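Local coordinates for TRNA threonylcarbamoyladenosine dehydratase (Escherichia coli, PDB 4D79) that catalyses the ATP-dependent dehydration of threonylcarbamoyladenosine at position 37 of tRNAs to its cyclic form, and can accept sulfur from the cysteine desulfurase CsdA in vitro, at the interface of chains A and B. Coordinates in Å, arbitrary orientation; residue numbers count along the deposited sequence, not the author numbering. Chains: chain A/B, TRNA threonylcarbamoyladenosine dehydratase.

The interface of chains A and B. Residues chain A 161, 246-247, 250-251; chain B 161, 246-247, 250-251.
A:Phe250 and B:Phe250 meet at the two-fold axis of the homodimer and show how a symmetric interface can be built by packing one small motif against its own copy. The side chains run at about a right angle, yet the two ring planes are nearly parallel and stepped, so that the rings meet at their rims, A:Phe250 CE2 lying 3.4 Å from B:Phe250 CE2. The same carbon of A:Phe250 is 3.4 Å from the methyl CB of B:Ala246, which sits obliquely over the CE2 rim; the exchanged pair matches it. The small alanine side chain presumably allows the ring to come this close to the opposing helix. On the opposite face of the A:Phe250 ring lies the carbonyl O of A:Ala246, 3.3 Å from the ring plane and displaced toward the rim. With chi1 at -68°, CG of A:Phe250 points away from the carbonyl carbon, which directs the ring toward the axis. A leucine in place of A:Phe250 would probably lose the rim contact with B:Phe250 and leave the methyl of B:Ala246 less well covered.

The threonines form a second layer of mixed character. The hydroxyl OG1 of A:Thr247 lies at the edge of the B:Phe250 ring, in its plane, 3.7 Å from CD2. Across the axis the threonine methyls pack together, A:Thr247 CG2 being 3.9 Å from B:Thr247 CG2; chi1 of -63° at A:Thr247 sets this methyl anti to the backbone N while the hydroxyl turns to the ring.

Flanking this core, A:Val251 CG2 reaches the ring carbon CB of B:Pro161 at 4.0 Å, with its twin opposite.

A:Ala246 and A:Thr247 lie one turn before A:Phe250 and A:Val251 in helix 242-266, and A:Pro161 begins the 3-10 helix 161-163; chain B repeats this. The patch thus sets the last helices of the two ThiF-family subunits against each other, flanked by each partner's 3-10 helix.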
ATOM      1  N   PRO A 161      -3.131  -1.581  -9.657  1.00 22.56           N
ATOM      2  CA  PRO A 161      -3.404  -2.227  -8.372  1.00 17.87           C
ATOM      3  C   PRO A 161      -4.846  -2.712  -8.205  1.00 16.81           C
ATOM      4  O   PRO A 161      -5.077  -3.565  -7.344  1.00 18.09           O
ATOM      5  CB  PRO A 161      -3.064  -1.151  -7.333  1.00 18.31           C
ATOM      6  CG  PRO A 161      -2.423  -0.016  -8.072  1.00 21.03           C
ATOM      7  CD  PRO A 161      -2.906  -0.135  -9.511  1.00 21.22           C
ATOM      8  N   ALA A 246       3.301  -3.374  -3.428  1.00 19.68           N
ATOM      9  CA  ALA A 246       2.842  -3.172  -2.059  1.00 17.20           C
ATOM     10  C   ALA A 246       1.411  -3.629  -1.889  1.00 18.34           C
ATOM     11  O   ALA A 246       1.051  -4.187  -0.840  1.00 17.75           O
ATOM     12  CB  ALA A 246       2.969  -1.720  -1.639  1.00 19.22           C
ATOM     13  N   THR A 247       0.579  -3.402  -2.902  1.00 17.44           N
ATOM     14  CA  THR A 247      -0.810  -3.806  -2.764  1.00 15.78           C
ATOM     15  C   THR A 247      -0.935  -5.332  -2.720  1.00 13.73           C
ATOM     16  O   THR A 247      -1.849  -5.837  -2.054  1.00 16.87           O
ATOM     17  CB  THR A 247      -1.677  -3.197  -3.875  1.00 26.28           C
ATOM     18  OG1 THR A 247      -1.660  -1.761  -3.768  1.00 22.18           O
ATOM     19  CG2 THR A 247      -3.137  -3.612  -3.709  1.00 20.67           C
ATOM     20  N   PHE A 250      -0.404  -6.004   0.860  1.00 15.24           N
ATOM     21  CA  PHE A 250      -1.532  -5.553   1.660  1.00 17.88           C
ATOM     22  C   PHE A 250      -2.741  -6.466   1.490  1.00 15.42           C
ATOM     23  O   PHE A 250      -3.445  -6.761   2.464  1.00 17.77           O
ATOM     24  CB  PHE A 250      -1.912  -4.118   1.285  1.00 16.96           C
ATOM     25  CG  PHE A 250      -0.891  -3.066   1.661  1.00 17.90           C
ATOM     26  CD1 PHE A 250       0.049  -3.273   2.674  1.00 18.59           C
ATOM     27  CD2 PHE A 250      -0.894  -1.845   1.008  1.00 21.60           C
ATOM     28  CE1 PHE A 250       0.959  -2.290   2.999  1.00 21.62           C
ATOM     29  CE2 PHE A 250       0.018  -0.865   1.329  1.00 21.01           C
ATOM     30  CZ  PHE A 250       0.933  -1.078   2.339  1.00 20.72           C
ATOM     31  N   VAL A 251      -3.007  -6.924   0.267  1.00 15.22           N
ATOM     32  CA  VAL A 251      -4.091  -7.863   0.052  1.00 17.36           C
ATOM     33  C   VAL A 251      -3.781  -9.208   0.735  1.00 16.70           C
ATOM     34  O   VAL A 251      -4.668  -9.842   1.306  1.00 18.89           O
ATOM     35  CB  VAL A 251      -4.347  -8.019  -1.457  1.00 16.94           C
ATOM     36  CG1 VAL A 251      -5.257  -9.233  -1.725  1.00 21.98           C
ATOM     37  CG2 VAL A 251      -4.951  -6.690  -2.053  1.00 18.93           C
TER
ATOM     38  N   PRO B 161      -9.055  -4.252   0.522  1.00 17.25           N
ATOM     39  CA  PRO B 161      -8.382  -3.446  -0.520  1.00 19.25           C
ATOM     40  C   PRO B 161      -8.763  -3.816  -1.939  1.00 18.98           C
ATOM     41  O   PRO B 161      -8.565  -2.990  -2.838  1.00 19.59           O
ATOM     42  CB  PRO B 161      -6.877  -3.695  -0.268  1.00 18.64           C
ATOM     43  CG  PRO B 161      -6.804  -4.358   1.086  1.00 25.45           C
ATOM     44  CD  PRO B 161      -8.099  -5.047   1.317  1.00 22.86           C
ATOM     45  N   ALA B 246      -3.656   2.914   2.621  1.00 17.97           N
ATOM     46  CA  ALA B 246      -2.511   3.012   1.718  1.00 13.99           C
ATOM     47  C   ALA B 246      -2.915   2.654   0.299  1.00 16.05           C
ATOM     48  O   ALA B 246      -2.418   3.258  -0.666  1.00 17.59           O
ATOM     49  CB  ALA B 246      -1.373   2.096   2.164  1.00 16.05           C
ATOM     50  N   THR B 247      -3.781   1.651   0.143  1.00 14.80           N
ATOM     51  CA  THR B 247      -4.169   1.292  -1.208  1.00 18.87           C
ATOM     52  C   THR B 247      -4.992   2.399  -1.867  1.00 14.64           C
ATOM     53  O   THR B 247      -4.900   2.552  -3.086  1.00 15.11           O
ATOM     54  CB  THR B 247      -4.896  -0.052  -1.207  1.00 21.88           C
ATOM     55  OG1 THR B 247      -4.003  -1.045  -0.709  1.00 20.03           O
ATOM     56  CG2 THR B 247      -5.276  -0.479  -2.615  1.00 16.17           C
ATOM     57  N   PHE B 250      -2.285   4.508  -3.184  1.00 13.80           N
ATOM     58  CA  PHE B 250      -1.595   3.878  -4.303  1.00 14.58           C
ATOM     59  C   PHE B 250      -2.456   3.874  -5.559  1.00 16.79           C
ATOM     60  O   PHE B 250      -1.946   4.118  -6.670  1.00 15.36           O
ATOM     61  CB  PHE B 250      -1.162   2.443  -3.967  1.00 16.88           C
ATOM     62  CG  PHE B 250      -0.123   2.350  -2.909  1.00 14.85           C
ATOM     63  CD1 PHE B 250       0.649   3.441  -2.559  1.00 19.91           C
ATOM     64  CD2 PHE B 250       0.100   1.140  -2.255  1.00 24.96           C
ATOM     65  CE1 PHE B 250       1.596   3.348  -1.585  1.00 18.57           C
ATOM     66  CE2 PHE B 250       1.071   1.046  -1.271  1.00 18.04           C
ATOM     67  CZ  PHE B 250       1.815   2.112  -0.949  1.00 18.53           C
ATOM     68  N   VAL B 251      -3.763   3.631  -5.409  1.00 14.43           N
ATOM     69  CA  VAL B 251      -4.645   3.677  -6.570  1.00 16.83           C
ATOM     70  C   VAL B 251      -4.731   5.104  -7.115  1.00 21.49           C
ATOM     71  O   VAL B 251      -4.739   5.324  -8.336  1.00 16.91           O
ATOM     72  CB  VAL B 251      -6.025   3.115  -6.215  1.00 17.69           C
ATOM     73  CG1 VAL B 251      -7.053   3.469  -7.288  1.00 19.54           C
ATOM     74  CG2 VAL B 251      -5.955   1.610  -6.004  1.00 23.47           C
TER